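Local coordinates for thioredoxin family protein (PDB 2YP6), which is a surface-exposed thioredoxin-fold lipoprotein of Streptococcus pneumoniae that probably reduces oxidised partners outside the cell and supports resistance to extracellular oxidative stress, at residues S79-G82 / P83-K86; E93-K97 / P98-F102; E115-V118 / E119-P122; Q123-E127 / Q128-D132; L136-T139 / K140-F144. One frame throughout, in Å; residues are numbered along the deposited sequence.

Interaction 1: S79-G82 / P83-K86; sequences SWCG and PCKK. With C6W (3-Cyclohexyl-1-Propylphosphocholine), chain E.
Cys81 swings SG away from its own backbone N (chi1 160°), while Cys84, three residues on, sets its SG beside its backbone N and anti to the carbonyl carbon (chi1 -59°); these two turns bring the sulfurs into a disulfide, SG to SG 2.2 Å. The bridge is twisted by 74° about its S-S bond, and Pro83 CD packs near the sulfur of Cys81. The same two residues are joined through the backbone. Cys81, the N-cap of helix 82-86, receives at its O a nearly straight bond from Lys85 N at 3.1 Å and a weak one from Cys84 N. One residue further, Lys86 N bonds to Gly82 O at 2.9 Å and carries the helical pattern on. Lys85 folds back over this first turn: CD passes the carbonyl oxygen of Ser79, and the bend at chi3 keeps CE beside it, 3.2 Å from Ser79 O. The hydroxyl of Ser79 faces the other way and is hydrogen-bonded to Glu115. On the ligand side, the Trp80 indole offers one face to the choline head of 3-cyclohexyl-1-propylphosphocholine, whose C4 stands over the ring centre, 3.6 Å from Trp80 CD2. Since C4 adjoins the quaternary nitrogen, the aromatic face probably steadies the positive head group, while Gln113 hydrogen-bonds to the ligand. A Trp-Cys-Gly-Pro-Cys sequence with its disulfide at a helix start is the redox-active CxxC motif of the thioredoxin fold, here in its oxidised form.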
# COMPACT_ATOMS: atom_id res chain seq x y z
N SER A 79 0.46 9.06 -8.17
CA SER A 79 1.50 9.27 -9.17
C SER A 79 1.93 10.72 -9.21
O SER A 79 3.05 10.99 -9.61
CB SER A 79 1.02 8.83 -10.57
OG SER A 79 0.05 9.73 -11.06
N TRP A 80 1.05 11.65 -8.80
CA TRP A 80 1.37 13.08 -8.83
C TRP A 80 2.18 13.57 -7.65
O TRP A 80 2.62 14.71 -7.63
CB TRP A 80 0.09 13.94 -8.93
CG TRP A 80 -1.00 13.61 -7.95
CD1 TRP A 80 -2.13 12.87 -8.19
CD2 TRP A 80 -1.08 14.00 -6.56
NE1 TRP A 80 -2.89 12.79 -7.07
CE2 TRP A 80 -2.27 13.46 -6.05
CE3 TRP A 80 -0.26 14.76 -5.72
CZ2 TRP A 80 -2.66 13.65 -4.72
CZ3 TRP A 80 -0.65 14.95 -4.41
CH2 TRP A 80 -1.85 14.40 -3.92
N CYS A 81 2.37 12.71 -6.67
CA CYS A 81 3.02 13.02 -5.41
C CYS A 81 4.52 12.69 -5.50
O CYS A 81 4.87 11.52 -5.69
CB CYS A 81 2.30 12.19 -4.34
SG CYS A 81 3.13 11.86 -2.76
N GLY A 82 5.39 13.70 -5.40
CA GLY A 82 6.83 13.55 -5.54
C GLY A 82 7.44 12.54 -4.57
O GLY A 82 8.14 11.60 -4.99
N PRO A 83 7.18 12.73 -3.26
CA PRO A 83 7.72 11.78 -2.29
C PRO A 83 7.16 10.36 -2.46
O PRO A 83 7.85 9.42 -2.06
CB PRO A 83 7.31 12.38 -0.94
CG PRO A 83 7.03 13.82 -1.21
CD PRO A 83 6.54 13.90 -2.61
N CYS A 84 5.96 10.20 -3.04
CA CYS A 84 5.41 8.85 -3.34
C CYS A 84 6.20 8.17 -4.45
O CYS A 84 6.55 7.01 -4.36
CB CYS A 84 3.96 8.91 -3.80
SG CYS A 84 2.82 9.65 -2.61
N LYS A 85 6.46 8.89 -5.52
CA LYS A 85 7.29 8.34 -6.59
C LYS A 85 8.67 7.98 -6.08
O LYS A 85 9.20 6.87 -6.32
CB LYS A 85 7.39 9.37 -7.74
CG LYS A 85 6.11 9.47 -8.51
CD LYS A 85 6.23 10.50 -9.64
CE LYS A 85 6.07 11.94 -9.15
NZ LYS A 85 5.72 12.83 -10.30
N LYS A 86 9.26 8.90 -5.35
CA LYS A 86 10.60 8.76 -4.85
C LYS A 86 10.74 7.55 -3.94
O LYS A 86 11.80 6.95 -3.84
CB LYS A 86 11.02 10.05 -4.15
CG LYS A 86 12.33 9.98 -3.43
CD LYS A 86 12.83 11.35 -3.08
CE LYS A 86 13.87 11.25 -1.99
NZ LYS A 86 14.45 12.57 -1.62
C2 C6W E . -1.81 18.13 -7.38
C3 C6W E . -3.85 16.66 -8.20
C1 C6W E . -4.03 18.96 -7.52
C4 C6W E . -3.09 16.98 -6.41
C5 C6W E . -3.68 17.66 -5.16
C10 C6W E . -6.12 11.97 -2.42
CAI C6W E . -8.36 12.99 -2.14
C13 C6W E . -8.98 11.68 -2.58
C6 C6W E . -6.86 16.77 -2.59
C7 C6W E . -6.20 15.40 -2.83
C9 C6W E . -6.99 13.13 -2.07
O3 C6W E . -5.11 19.95 -3.84
P C6W E . -5.81 18.64 -4.08
O4 C6W E . -7.15 19.12 -4.54
O1 C6W E . -5.07 17.80 -5.21
N C6W E . -3.17 17.81 -7.64
O2 C6W E . -5.92 17.80 -2.72
C8 C6W E . -6.40 14.46 -1.63
C12 C6W E . -8.17 10.60 -2.90
C11 C6W E . -6.69 10.75 -2.82

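Interaction 2: E93-K97 / P98-F102; sequences ELAAK and PDRDF
Pro98 follows Lys97 directly and takes the chain off the end of helix 88-96. Asp99 then adopts positive phi and psi, and this bend turns the chain back so that Arg100 points at the helix end. Arg100 makes the polar part of the contact. Its CG is anti to the carbonyl carbon and its chain kinks at chi3 (-78°), which brings the guanidinium among the carbonyl oxygens of the final turn. NE gives a hydrogen bond to Lys97 O at 2.9 Å, with the oxygen at the edge of the guanidinium but 20° out of its plane. NH2 makes a weak, bent bond to Ala95 O at 2.7 Å, and CA of Ala95 lies over one guanidinium face. A cation set against carbonyls at a helix C-terminus would be expected to offset the negative end of the helix dipole; NH1 hydrogen-bonds to a malonate ion, probably from the crystallisation liquor. After Asp101, whose carboxylate forms a salt bridge with Lys71, Phe102 opens the next strand. Leu94 meets this ring at its edge, CD2 to CE2 3.7 Å, and the two side chains cross at about a right angle. Phe102 also stacks on Phe181 of helix 174-182 and touches Tyr73 of strand 71-76, while Leu94 packs on Tyr73 and on Glu178. The turn thus joins helix 88-96 to the start of strand 102-108, beside the C-terminal helix.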
# COMPACT_ATOMS: atom_id res chain seq x y z
N GLU A 93 12.90 -2.72 -3.61
CA GLU A 93 13.94 -3.41 -2.83
C GLU A 93 13.35 -4.34 -1.78
O GLU A 93 13.81 -5.48 -1.58
CB GLU A 93 14.84 -2.41 -2.08
CG GLU A 93 15.90 -1.75 -2.91
CD GLU A 93 16.68 -0.70 -2.15
OE1 GLU A 93 16.10 0.09 -1.36
OE2 GLU A 93 17.89 -0.64 -2.34
N LEU A 94 12.38 -3.81 -1.05
CA LEU A 94 11.74 -4.58 0.01
C LEU A 94 11.02 -5.78 -0.57
O LEU A 94 11.13 -6.90 -0.04
CB LEU A 94 10.79 -3.69 0.80
CG LEU A 94 10.32 -4.21 2.15
CD1 LEU A 94 11.51 -4.43 3.07
CD2 LEU A 94 9.36 -3.24 2.76
N ALA A 95 10.31 -5.58 -1.68
CA ALA A 95 9.55 -6.67 -2.28
C ALA A 95 10.46 -7.80 -2.76
O ALA A 95 10.07 -8.97 -2.75
CB ALA A 95 8.68 -6.18 -3.40
N ALA A 96 11.69 -7.46 -3.11
CA ALA A 96 12.64 -8.43 -3.63
C ALA A 96 13.26 -9.31 -2.55
O ALA A 96 13.88 -10.31 -2.86
CB ALA A 96 13.75 -7.70 -4.40
N LYS A 97 13.13 -8.91 -1.28
CA LYS A 97 13.73 -9.67 -0.19
C LYS A 97 12.94 -10.97 -0.00
O LYS A 97 11.71 -10.96 0.01
CB LYS A 97 13.70 -8.89 1.13
CG LYS A 97 14.38 -7.53 1.11
CD LYS A 97 15.55 -7.45 2.04
CE LYS A 97 16.20 -6.08 1.98
NZ LYS A 97 15.71 -5.19 3.06
N PRO A 98 13.64 -12.09 0.14
CA PRO A 98 12.98 -13.38 0.32
C PRO A 98 12.54 -13.60 1.77
O PRO A 98 13.04 -12.92 2.67
CB PRO A 98 14.09 -14.38 -0.03
CG PRO A 98 15.33 -13.70 0.46
CD PRO A 98 15.11 -12.22 0.14
N ASP A 99 11.62 -14.53 1.97
CA ASP A 99 11.25 -14.95 3.32
C ASP A 99 10.79 -13.81 4.23
O ASP A 99 11.18 -13.72 5.39
CB ASP A 99 12.41 -15.71 3.97
CG ASP A 99 12.85 -16.92 3.15
OD1 ASP A 99 11.96 -17.64 2.61
OD2 ASP A 99 14.08 -17.14 3.01
N ARG A 100 9.96 -12.93 3.69
CA ARG A 100 9.27 -11.93 4.50
C ARG A 100 8.02 -12.53 5.11
O ARG A 100 7.35 -13.36 4.47
CB ARG A 100 8.87 -10.75 3.61
CG ARG A 100 10.05 -9.97 3.12
CD ARG A 100 9.66 -8.89 2.15
NE ARG A 100 9.39 -9.36 0.78
CZ ARG A 100 8.19 -9.38 0.21
NH1 ARG A 100 7.09 -9.04 0.88
NH2 ARG A 100 8.07 -9.77 -1.05
N ASP A 101 7.67 -12.12 6.33
CA ASP A 101 6.41 -12.58 6.90
C ASP A 101 5.32 -11.52 6.69
O ASP A 101 4.22 -11.60 7.29
CB ASP A 101 6.55 -12.96 8.38
CG ASP A 101 6.87 -11.78 9.28
OD1 ASP A 101 7.20 -10.68 8.77
OD2 ASP A 101 6.78 -11.95 10.50
N PHE A 102 5.62 -10.55 5.82
CA PHE A 102 4.64 -9.57 5.41
C PHE A 102 4.46 -9.50 3.89
O PHE A 102 5.36 -9.82 3.14
CB PHE A 102 4.97 -8.18 5.96
CG PHE A 102 6.28 -7.61 5.48
CD1 PHE A 102 7.47 -7.90 6.14
CD2 PHE A 102 6.32 -6.74 4.40
CE1 PHE A 102 8.67 -7.35 5.72
CE2 PHE A 102 7.53 -6.19 3.97
CZ PHE A 102 8.70 -6.51 4.65

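Interaction 3: E115-V118 / E119-P122; sequences EKTV and EQFP
Thr117 O is gripped by two backbone N-H groups: Phe121 N at 2.9 Å, nearly in line with the carbonyl bond, and Gln120 N by a weak, bent bond. The hydroxyl of the same threonine caps the start of helix 120-127, as Thr117 OG1 accepts from Gln120 N at 3.0 Å. Through this N-terminal cap, side chain and carbonyl of one residue together take up the first amides of the helix. Chi1 of 61° puts OG1 between the backbone N and the carbonyl carbon, facing the opening turn, and the side chains of Thr117 and Gln120 run side by side in the same direction. Glu119 bends at chi2 to bring OE1 back toward the cap, where it accepts a weak hydrogen bond from Thr117 OG1 at 3.3 Å; its carboxylate also lies against CG2 of Val118. A negative charge beside a helix N-terminus would probably interact favourably with the helix dipole. At the inner end, Glu115 OE2 accepts from Lys116 N at 2.8 Å, on its anti side, and from the hydroxyl of Ser79, just ahead of the CxxC motif. The Glu115 carboxylate stands almost perpendicular to the Phe121 ring, their planes 87° apart, with OE2 3.8 Å from Phe121 CD1. Phe121 runs inward to Ile108, Val135 and Tyr137 of the central sheet, whereas Lys116 turns outward and makes a cation-pi contact with Trp124. Nearer the backbone, Lys116 CB lies 4.1 Å from Phe121 CB.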
# COMPACT_ATOMS: atom_id res chain seq x y z
N GLU A 115 -5.29 11.99 -10.09
CA GLU A 115 -4.62 10.75 -10.44
C GLU A 115 -4.92 10.40 -11.90
O GLU A 115 -5.94 10.81 -12.47
CB GLU A 115 -5.05 9.62 -9.51
CG GLU A 115 -4.37 8.29 -9.73
CD GLU A 115 -2.85 8.38 -9.60
OE1 GLU A 115 -2.34 8.35 -8.46
OE2 GLU A 115 -2.17 8.51 -10.65
N LYS A 116 -4.00 9.64 -12.47
CA LYS A 116 -4.09 9.15 -13.83
C LYS A 116 -5.28 8.22 -14.02
O LYS A 116 -5.73 7.58 -13.08
CB LYS A 116 -2.78 8.42 -14.18
CG LYS A 116 -1.63 9.42 -14.36
CD LYS A 116 -0.28 8.77 -14.54
CE LYS A 116 0.81 9.84 -14.61
NZ LYS A 116 0.67 10.71 -15.80
N THR A 117 -5.77 8.14 -15.24
CA THR A 117 -6.89 7.25 -15.52
C THR A 117 -6.42 5.81 -15.43
O THR A 117 -5.23 5.52 -15.48
CB THR A 117 -7.43 7.46 -16.90
OG1 THR A 117 -6.40 7.18 -17.87
CG2 THR A 117 -7.95 8.89 -17.07
N VAL A 118 -7.38 4.91 -15.29
CA VAL A 118 -7.10 3.48 -15.29
C VAL A 118 -6.35 3.04 -16.55
O VAL A 118 -5.57 2.11 -16.51
CB VAL A 118 -8.40 2.66 -15.17
CG1 VAL A 118 -9.07 2.93 -13.84
CG2 VAL A 118 -9.33 2.96 -16.33
N GLU A 119 -6.58 3.71 -17.67
CA GLU A 119 -5.87 3.35 -18.91
C GLU A 119 -4.44 3.87 -18.90
O GLU A 119 -3.53 3.20 -19.37
CB GLU A 119 -6.59 3.88 -20.16
CG GLU A 119 -7.98 3.31 -20.36
CD GLU A 119 -9.05 4.10 -19.63
OE1 GLU A 119 -8.70 5.08 -18.95
OE2 GLU A 119 -10.24 3.74 -19.75
N GLN A 120 -4.25 5.08 -18.36
CA GLN A 120 -2.95 5.72 -18.42
C GLN A 120 -2.00 5.25 -17.33
O GLN A 120 -0.78 5.22 -17.53
CB GLN A 120 -3.09 7.24 -18.35
CG GLN A 120 -3.84 7.87 -19.56
CD GLN A 120 -3.14 7.67 -20.91
OE1 GLN A 120 -2.10 7.03 -21.01
NE2 GLN A 120 -3.74 8.24 -21.96
N PHE A 121 -2.53 4.90 -16.16
CA PHE A 121 -1.67 4.60 -15.02
C PHE A 121 -0.66 3.47 -15.27
O PHE A 121 0.53 3.63 -14.98
CB PHE A 121 -2.46 4.32 -13.75
CG PHE A 121 -1.58 4.05 -12.57
CD1 PHE A 121 -1.05 5.10 -11.83
CD2 PHE A 121 -1.22 2.76 -12.24
CE1 PHE A 121 -0.19 4.86 -10.79
CE2 PHE A 121 -0.36 2.52 -11.20
CZ PHE A 121 0.15 3.57 -10.47
N PRO A 122 -1.12 2.33 -15.79
CA PRO A 122 -0.17 1.23 -15.94
C PRO A 122 0.96 1.54 -16.91
O PRO A 122 2.09 1.11 -16.66
CB PRO A 122 -1.04 0.05 -16.40
CG PRO A 122 -2.38 0.59 -16.71
CD PRO A 122 -2.51 1.95 -16.13

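Interaction 4: Q123-E127 / Q128-D132; sequences QWFQE and QGYKD
Tyr130 turns its edge to the faces of two aromatic rings of the last helical turn, Trp124 and Phe125. Against Phe125 the pair is edge-to-face, the ring planes 72° apart and the centroids separated by 5.5 Å; against the six-membered ring of Trp124 it is an offset edge-to-face pair, with planes at 80°. A CH-pi contact tightens the first pair, as Tyr130 CB sits over the centre of the Phe125 ring, 3.5 Å from its centroid. Gln128 occupies the space beside them. Bent at chi2 (-45°), it lays its amide almost parallel to the Trp124 indole, and its CG stands over the six-membered ring, 3.8 Å from the centroid. Its NE2 then bonds to Trp124 O at 3.1 Å. Gln128 N reaches that carbonyl from the opposite face, which leaves the oxygen held by the main chain and the side chain of one residue. CB of Gln128 also covers a face of the Tyr130 ring. The backbone behind sets these positions: Tyr130 N bonds to Phe125 O at 3.3 Å, and Gly129 N to Gln126 O at 3.0 Å. A water donates to both Gln126 O and Tyr130 O, bridging the turn. Further out, Lys85 touches both Trp124 and Tyr130, and Tyr130 packs on Met88, Pro89 and Met92 of helix 88-96. With Gly129 at positive phi and two bonds running back into the last turn, the end of helix 120-127 is a Schellman motif, with the aromatic cluster of Trp124, Phe125 and Tyr130 packed beside it.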
# COMPACT_ATOMS: atom_id res chain seq x y z
N GLN A 123 0.67 2.30 -17.96
CA GLN A 123 1.68 2.71 -18.92
C GLN A 123 2.74 3.57 -18.21
O GLN A 123 3.95 3.33 -18.33
CB GLN A 123 1.04 3.48 -20.09
CG GLN A 123 2.05 4.28 -20.93
CD GLN A 123 1.42 5.03 -22.12
OE1 GLN A 123 0.22 5.29 -22.14
NE2 GLN A 123 2.25 5.38 -23.09
N TRP A 124 2.27 4.55 -17.46
CA TRP A 124 3.17 5.41 -16.69
C TRP A 124 4.02 4.59 -15.69
O TRP A 124 5.22 4.80 -15.57
CB TRP A 124 2.34 6.46 -15.93
CG TRP A 124 3.18 7.29 -15.02
CD1 TRP A 124 3.91 8.39 -15.36
CD2 TRP A 124 3.40 7.08 -13.62
NE1 TRP A 124 4.56 8.88 -14.26
CE2 TRP A 124 4.27 8.10 -13.18
CE3 TRP A 124 2.95 6.14 -12.69
CZ2 TRP A 124 4.71 8.19 -11.86
CZ3 TRP A 124 3.37 6.25 -11.38
CH2 TRP A 124 4.23 7.27 -10.98
N PHE A 125 3.38 3.67 -14.98
CA PHE A 125 4.03 2.87 -13.95
C PHE A 125 5.20 2.10 -14.56
O PHE A 125 6.32 2.11 -14.04
CB PHE A 125 2.99 1.91 -13.37
CG PHE A 125 3.45 1.14 -12.16
CD1 PHE A 125 3.44 1.72 -10.91
CD2 PHE A 125 3.83 -0.17 -12.28
CE1 PHE A 125 3.83 0.99 -9.80
CE2 PHE A 125 4.22 -0.89 -11.19
CZ PHE A 125 4.21 -0.31 -9.95
N GLN A 126 4.93 1.47 -15.69
CA GLN A 126 5.94 0.67 -16.38
C GLN A 126 7.09 1.53 -16.91
O GLN A 126 8.23 1.10 -16.90
CB GLN A 126 5.29 -0.13 -17.51
CG GLN A 126 6.29 -0.70 -18.49
CD GLN A 126 5.79 -1.98 -19.16
OE1 GLN A 126 4.62 -2.36 -19.01
NE2 GLN A 126 6.68 -2.64 -19.90
N GLU A 127 6.78 2.74 -17.35
CA GLU A 127 7.77 3.65 -17.92
C GLU A 127 8.75 4.14 -16.86
O GLU A 127 9.87 4.53 -17.17
CB GLU A 127 7.10 4.88 -18.52
CG GLU A 127 6.52 4.74 -19.90
CD GLU A 127 5.62 5.92 -20.26
OE1 GLU A 127 5.82 7.03 -19.71
OE2 GLU A 127 4.69 5.73 -21.08
N GLN A 128 8.31 4.17 -15.60
CA GLN A 128 9.19 4.56 -14.50
C GLN A 128 10.15 3.44 -14.13
O GLN A 128 11.04 3.63 -13.32
CB GLN A 128 8.37 4.94 -13.25
CG GLN A 128 7.26 5.98 -13.47
CD GLN A 128 7.70 7.16 -14.30
OE1 GLN A 128 8.63 7.87 -13.95
NE2 GLN A 128 7.01 7.38 -15.43
N GLY A 129 9.96 2.26 -14.71
CA GLY A 129 10.73 1.07 -14.33
C GLY A 129 10.17 0.36 -13.11
O GLY A 129 10.82 -0.51 -12.53
N TYR A 130 8.96 0.71 -12.70
CA TYR A 130 8.38 0.10 -11.51
C TYR A 130 7.80 -1.26 -11.88
O TYR A 130 7.29 -1.45 -12.99
CB TYR A 130 7.30 0.96 -10.85
CG TYR A 130 7.74 2.37 -10.46
CD1 TYR A 130 9.08 2.68 -10.22
CD2 TYR A 130 6.81 3.38 -10.35
CE1 TYR A 130 9.46 3.97 -9.87
CE2 TYR A 130 7.18 4.66 -10.00
CZ TYR A 130 8.49 4.95 -9.76
OH TYR A 130 8.83 6.23 -9.43
N LYS A 131 7.91 -2.19 -10.94
CA LYS A 131 7.32 -3.52 -11.11
C LYS A 131 7.42 -4.29 -9.80
O LYS A 131 8.05 -3.84 -8.86
CB LYS A 131 8.01 -4.28 -12.24
CG LYS A 131 9.49 -4.47 -12.02
CD LYS A 131 10.14 -5.12 -13.23
CE LYS A 131 11.56 -5.56 -12.94
NZ LYS A 131 11.60 -6.84 -12.17
N ASP A 132 6.79 -5.46 -9.76
CA ASP A 132 6.79 -6.32 -8.58
C ASP A 132 6.11 -5.72 -7.37
O ASP A 132 6.30 -6.21 -6.25
CB ASP A 132 8.22 -6.76 -8.23
CG ASP A 132 8.91 -7.47 -9.40
OD1 ASP A 132 8.24 -8.23 -10.13
OD2 ASP A 132 10.11 -7.24 -9.62
O HOH W 1 8.73 -1.39 -15.40

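Interaction 5: L136-T139 / K140-F144; sequences LYDT and KATTF
The Phe144 ring meets the Asp138 carboxylate at its edge, OD2 lying in the ring plane 3.2 Å from CD1, so that the oxygen faces the slightly positive C-H rim. This carboxylate accepts from the first amides of helix 142-146, whose N-cap position is Ala141, after a type I beta turn from Asp138 to Ala141. Phe144 N gives OD2 a nearly straight bond of 2.9 Å, arriving from above the carboxylate plane. On the other oxygen, Thr143 N comes in on the syn side at 3.1 Å and Thr143 OG1 at 2.9 Å, both from the same face. Asp138 directs the carboxylate at these amides because chi1 of -163° swings CG to the side away from its N, and the helix N-terminus would probably stabilise its negative charge. The ring of Phe144 touches the bound 3-cyclohexyl-1-propylphosphocholine and meets Phe76 edge-to-face, while Asp138 and Thr143 both touch Leu54 of the neighbouring strand 53-56. Asp138 thus ties the end of strand 135-137 to a helix that helps form the ligand pocket. The turn itself is closed by Ala141 N bonding to Asp138 O, and a water donates to Asp138 OD1 at 2.6 Å while accepting from Lys140 N.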
# COMPACT_ATOMS: atom_id res chain seq x y z
N LEU A 136 -3.42 -1.50 -6.16
CA LEU A 136 -4.86 -1.71 -6.09
C LEU A 136 -5.57 -0.41 -6.45
O LEU A 136 -5.13 0.68 -6.06
CB LEU A 136 -5.25 -2.15 -4.70
CG LEU A 136 -4.54 -3.40 -4.17
CD1 LEU A 136 -5.20 -3.80 -2.87
CD2 LEU A 136 -4.54 -4.55 -5.17
N TYR A 137 -6.69 -0.54 -7.15
CA TYR A 137 -7.42 0.60 -7.69
C TYR A 137 -8.61 0.92 -6.81
O TYR A 137 -9.64 0.25 -6.88
CB TYR A 137 -7.94 0.26 -9.07
CG TYR A 137 -6.91 0.26 -10.18
CD1 TYR A 137 -5.62 0.71 -9.97
CD2 TYR A 137 -7.26 -0.15 -11.45
CE1 TYR A 137 -4.67 0.72 -11.01
CE2 TYR A 137 -6.34 -0.14 -12.49
CZ TYR A 137 -5.05 0.30 -12.27
OH TYR A 137 -4.15 0.30 -13.31
N ASP A 138 -8.50 1.98 -6.04
CA ASP A 138 -9.59 2.47 -5.21
C ASP A 138 -10.49 3.38 -6.06
O ASP A 138 -10.51 4.59 -5.89
CB ASP A 138 -9.04 3.23 -4.01
CG ASP A 138 -10.05 3.40 -2.91
OD1 ASP A 138 -10.97 2.56 -2.83
OD2 ASP A 138 -9.92 4.36 -2.14
N THR A 139 -11.26 2.77 -6.94
CA THR A 139 -12.05 3.50 -7.94
C THR A 139 -13.23 4.29 -7.37
O THR A 139 -13.85 5.09 -8.09
CB THR A 139 -12.59 2.55 -9.00
OG1 THR A 139 -13.33 1.50 -8.34
CG2 THR A 139 -11.45 1.99 -9.82
N LYS A 140 -13.52 4.09 -6.09
CA LYS A 140 -14.60 4.81 -5.42
C LYS A 140 -14.10 5.69 -4.31
O LYS A 140 -14.88 6.37 -3.66
CB LYS A 140 -15.61 3.82 -4.84
CG LYS A 140 -16.35 2.98 -5.83
CD LYS A 140 -17.05 1.82 -5.13
CE LYS A 140 -17.49 0.74 -6.12
NZ LYS A 140 -18.14 -0.42 -5.44
N ALA A 141 -12.78 5.68 -4.10
CA ALA A 141 -12.10 6.39 -3.02
C ALA A 141 -12.51 5.95 -1.63
O ALA A 141 -12.15 6.61 -0.64
CB ALA A 141 -12.29 7.89 -3.18
N THR A 142 -13.20 4.82 -1.52
CA THR A 142 -13.74 4.41 -0.23
C THR A 142 -12.71 3.76 0.69
O THR A 142 -12.89 3.75 1.90
CB THR A 142 -14.94 3.47 -0.40
OG1 THR A 142 -14.60 2.40 -1.27
CG2 THR A 142 -16.10 4.23 -0.95
N THR A 143 -11.64 3.23 0.12
CA THR A 143 -10.56 2.70 0.93
C THR A 143 -9.71 3.86 1.48
O THR A 143 -9.37 3.87 2.65
CB THR A 143 -9.66 1.74 0.14
OG1 THR A 143 -10.46 0.83 -0.60
CG2 THR A 143 -8.74 0.96 1.08
N PHE A 144 -9.39 4.83 0.64
CA PHE A 144 -8.76 6.06 1.14
C PHE A 144 -9.61 6.69 2.25
O PHE A 144 -9.08 7.19 3.22
CB PHE A 144 -8.58 7.10 0.03
CG PHE A 144 -7.28 6.96 -0.75
CD1 PHE A 144 -7.14 5.98 -1.72
CD2 PHE A 144 -6.22 7.83 -0.53
CE1 PHE A 144 -5.96 5.86 -2.46
CE2 PHE A 144 -5.04 7.73 -1.27
CZ PHE A 144 -4.91 6.75 -2.24
O HOH W 2 -13.04 1.79 -4.24

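In the fold
Interactions 1, 3 and 4 form a connected group beside the CxxC segment, whereas interaction 2 lies at the far end of helix 88-96, its centre about 25 Å from that of interaction 5, and meets 4 through a single packing contact. Interactions 3 and 4 share helix 120-127, one at each end, and both touch interaction 1; 3 also touches 5 through Tyr137. Interaction 4 is a surface contact built on aromatic rings; the others are partly buried: 1 is built on a disulfide, 3 on threonine capping, 5 on an aspartate accepting from amides at a helix start, and 2 on an arginine donating to carbonyls at a helix end. Interactions 1 and 5 both supply ligand-pocket residues, though they do not touch.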